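PDB 6ESL: bacterial leucyl aminopeptidase from Legionella pneumophila, which probably removes amino-terminal residues, leucine among them, from peptides as a secreted zinc-dependent aminopeptidase of the M28 family. Local coordinates for residues E22-I34 against L63-S76. Numbering follows the deposited sequence.
Sequences EQLQVPQCLAAKI and LADKVSCGHFVNVS. Unlike the reference sequence in segment 63-76: Lys66 (reference Gln).
Gln25 and Val73 form a hydrogen-bonded antiparallel pair that joins the short strand 73-74 to the edge of strand 21-27 in the four-stranded sheet of the N-terminal region. Gln25 N reaches Val73 O at 2.8 Å, and Val73 N returns the bond to Gln25 O. Two residues along each strand, Val75 N donates to Gln23 O (2.7 Å), and Gln23 N donates to the hydroxyl Ser76 OG.

Beside the non-hydrogen-bonded pair Leu24-Asn74, Leu24 CD1 sits over one face of the Phe72 ring, 4.2 Å from its centroid, while CD2 lies against Asn74. Val57 and Thr61 of helix 57-67 also pack on this phenylalanine. Farther along, Leu30 splits its methyls between the last turn of helix 57-67 and the loop after it: CD1 meets Leu63, and CD2 touches Ala64 CB at 3.7 Å and Gly70 O. The disulfide Cys29-Cys69 (SG-SG 2.1 Å, chi3 98°) ties helix 28-31 covalently to the loop that follows helix 57-67.

Asn74 ND2 gives a 2.9 Å bond to Glu22 OE2, which it meets from above the carboxylate plane, with the two planar groups 46° apart. Both groups are also held across the dimer interface: the carboxylate by Arg258 (salt bridge) and Tyr186 of the second subunit, ND2 by Arg258 O. That arginine directly follows the second subunit's zinc ligand Glu257, so this sheet packs against the neighbour's metal-binding part. The amide's other end closes an Asx turn: Asn74 OD1 accepts from Ser76 N and, at 2.8 Å, from Ser76 OG, both in its carbonyl plane.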
# COMPACT_ATOMS: atom_id res chain seq x y z
N GLU B 22 16.16 -26.55 17.81
CA GLU B 22 15.99 -25.32 17.07
C GLU B 22 15.11 -24.35 17.82
O GLU B 22 14.30 -24.72 18.65
CB GLU B 22 15.43 -25.58 15.65
CG GLU B 22 16.19 -26.64 14.85
CD GLU B 22 15.80 -26.75 13.38
OE1 GLU B 22 15.21 -27.77 13.05
OE2 GLU B 22 16.20 -25.89 12.60
N GLN B 23 15.37 -23.10 17.62
CA GLN B 23 14.59 -22.05 18.17
C GLN B 23 13.75 -21.38 17.07
O GLN B 23 14.26 -20.89 16.01
CB GLN B 23 15.43 -21.02 18.88
CG GLN B 23 16.29 -21.72 20.02
CD GLN B 23 17.51 -22.50 19.49
OE1 GLN B 23 18.23 -21.94 18.64
NE2 GLN B 23 17.65 -23.70 19.84
N LEU B 24 12.46 -21.28 17.42
CA LEU B 24 11.42 -20.69 16.52
C LEU B 24 10.74 -19.53 17.17
O LEU B 24 10.39 -19.63 18.37
CB LEU B 24 10.41 -21.76 16.22
CG LEU B 24 10.94 -23.07 15.71
CD1 LEU B 24 9.82 -24.03 15.45
CD2 LEU B 24 11.79 -22.82 14.46
N GLN B 25 10.57 -18.45 16.40
CA GLN B 25 9.75 -17.32 16.79
C GLN B 25 8.34 -17.58 16.26
O GLN B 25 8.18 -17.77 15.04
CB GLN B 25 10.25 -15.99 16.34
CG GLN B 25 9.49 -14.82 16.93
CD GLN B 25 10.19 -13.46 16.73
OE1 GLN B 25 9.53 -12.43 16.54
NE2 GLN B 25 11.52 -13.48 16.69
N VAL B 26 7.38 -17.68 17.20
CA VAL B 26 6.03 -18.11 16.93
C VAL B 26 5.02 -17.02 17.38
O VAL B 26 5.08 -16.54 18.55
CB VAL B 26 5.81 -19.43 17.63
CG1 VAL B 26 4.49 -20.07 17.25
CG2 VAL B 26 6.88 -20.45 17.25
N PRO B 27 4.07 -16.67 16.51
CA PRO B 27 2.94 -15.81 16.98
C PRO B 27 2.16 -16.42 18.12
O PRO B 27 1.97 -17.66 18.20
CB PRO B 27 2.02 -15.72 15.73
CG PRO B 27 2.86 -16.23 14.60
CD PRO B 27 3.87 -17.16 15.13
N GLN B 28 1.71 -15.56 19.04
CA GLN B 28 0.87 -16.08 20.20
C GLN B 28 -0.29 -17.01 19.80
O GLN B 28 -0.50 -18.05 20.44
CB GLN B 28 0.32 -14.94 21.11
CG GLN B 28 1.41 -14.24 21.91
CD GLN B 28 1.96 -15.01 23.13
OE1 GLN B 28 1.57 -16.17 23.40
NE2 GLN B 28 2.87 -14.37 23.84
N CYS B 29 -0.94 -16.67 18.70
CA CYS B 29 -2.11 -17.42 18.27
C CYS B 29 -1.74 -18.84 17.95
O CYS B 29 -2.43 -19.73 18.31
CB CYS B 29 -2.76 -16.78 17.06
SG CYS B 29 -1.74 -16.55 15.55
N LEU B 30 -0.59 -19.04 17.28
CA LEU B 30 -0.09 -20.41 17.03
C LEU B 30 0.52 -21.06 18.26
O LEU B 30 0.31 -22.27 18.53
CB LEU B 30 0.94 -20.31 15.89
CG LEU B 30 1.60 -21.65 15.44
CD1 LEU B 30 0.61 -22.78 15.09
CD2 LEU B 30 2.43 -21.32 14.27
N ALA B 31 1.29 -20.28 19.02
CA ALA B 31 1.93 -20.80 20.25
C ALA B 31 0.91 -21.43 21.18
O ALA B 31 1.18 -22.46 21.79
CB ALA B 31 2.69 -19.69 20.98
N ALA B 32 -0.29 -20.82 21.27
CA ALA B 32 -1.33 -21.37 22.12
C ALA B 32 -1.74 -22.82 21.77
O ALA B 32 -2.17 -23.52 22.64
CB ALA B 32 -2.55 -20.46 22.15
N LYS B 33 -1.57 -23.26 20.53
CA LYS B 33 -2.02 -24.57 20.10
C LYS B 33 -0.92 -25.62 20.07
O LYS B 33 -1.19 -26.77 19.81
CB LYS B 33 -2.69 -24.49 18.71
CG LYS B 33 -3.82 -23.43 18.55
CD LYS B 33 -5.16 -23.74 19.26
CE LYS B 33 -5.94 -24.95 18.68
NZ LYS B 33 -6.97 -25.59 19.61
N ILE B 34 0.32 -25.24 20.38
CA ILE B 34 1.44 -26.19 20.28
C ILE B 34 1.35 -27.21 21.37
O ILE B 34 1.23 -26.84 22.53
CB ILE B 34 2.83 -25.47 20.34
CG1 ILE B 34 3.00 -24.61 19.13
CG2 ILE B 34 3.97 -26.50 20.43
CD1 ILE B 34 4.18 -23.65 19.15
N LEU B 63 0.72 -28.02 11.88
CA LEU B 63 -0.11 -27.29 12.80
C LEU B 63 -0.40 -25.88 12.31
O LEU B 63 -1.56 -25.50 12.32
CB LEU B 63 0.41 -27.27 14.23
CG LEU B 63 -0.44 -26.54 15.26
CD1 LEU B 63 -1.73 -27.30 15.50
CD2 LEU B 63 0.35 -26.37 16.61
N ALA B 64 0.62 -25.14 11.87
CA ALA B 64 0.47 -23.79 11.49
C ALA B 64 -0.49 -23.71 10.27
O ALA B 64 -1.23 -22.70 10.13
CB ALA B 64 1.81 -23.12 11.09
N ASP B 65 -0.37 -24.67 9.36
CA ASP B 65 -1.20 -24.71 8.12
C ASP B 65 -2.67 -24.79 8.56
O ASP B 65 -3.45 -23.93 8.14
CB ASP B 65 -0.90 -25.94 7.27
CG ASP B 65 0.53 -25.88 6.54
OD1 ASP B 65 1.12 -24.75 6.37
OD2 ASP B 65 1.00 -26.98 6.14
N LYS B 66 -2.97 -25.68 9.50
CA LYS B 66 -4.32 -25.85 9.99
C LYS B 66 -4.85 -24.70 10.81
O LYS B 66 -5.95 -24.33 10.63
CB LYS B 66 -4.51 -27.15 10.77
CG LYS B 66 -4.23 -28.42 9.95
CD LYS B 66 -5.17 -28.68 8.75
CE LYS B 66 -4.84 -30.01 8.06
NZ LYS B 66 -5.72 -30.29 6.87
N VAL B 67 -4.07 -24.16 11.72
CA VAL B 67 -4.51 -23.09 12.59
C VAL B 67 -4.73 -21.80 11.81
O VAL B 67 -5.59 -21.01 12.18
CB VAL B 67 -3.55 -22.90 13.79
CG1 VAL B 67 -3.82 -21.54 14.51
CG2 VAL B 67 -3.61 -24.11 14.70
N SER B 68 -4.01 -21.60 10.70
CA SER B 68 -4.29 -20.55 9.79
C SER B 68 -4.21 -19.15 10.40
O SER B 68 -4.98 -18.26 9.99
CB SER B 68 -5.70 -20.82 9.17
OG SER B 68 -5.90 -20.01 8.06
N CYS B 69 -3.29 -18.90 11.34
CA CYS B 69 -3.05 -17.57 11.84
C CYS B 69 -1.60 -17.06 11.63
O CYS B 69 -1.23 -15.97 12.09
CB CYS B 69 -3.44 -17.59 13.32
SG CYS B 69 -2.19 -18.27 14.43
N GLY B 70 -0.81 -17.82 10.85
CA GLY B 70 0.60 -17.48 10.56
C GLY B 70 1.53 -18.68 10.77
O GLY B 70 1.15 -19.68 11.38
N HIS B 71 2.73 -18.55 10.28
CA HIS B 71 3.75 -19.57 10.41
C HIS B 71 4.76 -19.09 11.43
O HIS B 71 4.41 -18.39 12.39
CB HIS B 71 4.32 -19.90 9.01
CG HIS B 71 3.34 -20.66 8.19
ND1 HIS B 71 3.37 -22.05 8.13
CD2 HIS B 71 2.18 -20.26 7.57
CE1 HIS B 71 2.29 -22.46 7.48
NE2 HIS B 71 1.54 -21.40 7.15
N PHE B 72 6.00 -19.51 11.24
CA PHE B 72 7.06 -19.27 12.26
C PHE B 72 8.34 -18.88 11.53
O PHE B 72 8.49 -19.13 10.33
CB PHE B 72 7.19 -20.42 13.18
CG PHE B 72 7.54 -21.71 12.50
CD1 PHE B 72 8.86 -21.97 12.09
CD2 PHE B 72 6.61 -22.72 12.35
CE1 PHE B 72 9.21 -23.14 11.47
CE2 PHE B 72 6.97 -23.94 11.74
CZ PHE B 72 8.26 -24.10 11.27
N VAL B 73 9.25 -18.23 12.29
CA VAL B 73 10.58 -17.90 11.76
C VAL B 73 11.59 -18.66 12.57
O VAL B 73 11.52 -18.69 13.79
CB VAL B 73 10.80 -16.38 11.76
CG1 VAL B 73 12.26 -16.06 11.36
CG2 VAL B 73 9.84 -15.71 10.80
N ASN B 74 12.47 -19.38 11.90
CA ASN B 74 13.59 -20.10 12.54
C ASN B 74 14.64 -19.09 12.94
O ASN B 74 15.21 -18.41 12.10
CB ASN B 74 14.15 -21.16 11.60
CG ASN B 74 14.95 -22.19 12.30
OD1 ASN B 74 15.77 -21.81 13.12
ND2 ASN B 74 14.71 -23.47 12.07
N VAL B 75 14.83 -18.92 14.25
CA VAL B 75 15.81 -17.89 14.75
C VAL B 75 17.09 -18.57 15.31
O VAL B 75 17.88 -17.93 15.98
CB VAL B 75 15.16 -16.91 15.77
CG1 VAL B 75 14.09 -16.10 15.09
CG2 VAL B 75 14.68 -17.65 17.05
N SER B 76 17.27 -19.85 15.09
CA SER B 76 18.41 -20.54 15.62
C SER B 76 19.73 -19.87 15.23
O SER B 76 20.65 -19.73 16.08
CB SER B 76 18.46 -21.95 15.14
OG SER B 76 17.28 -22.69 15.32
O HOH W 1 20.75 -21.79 18.02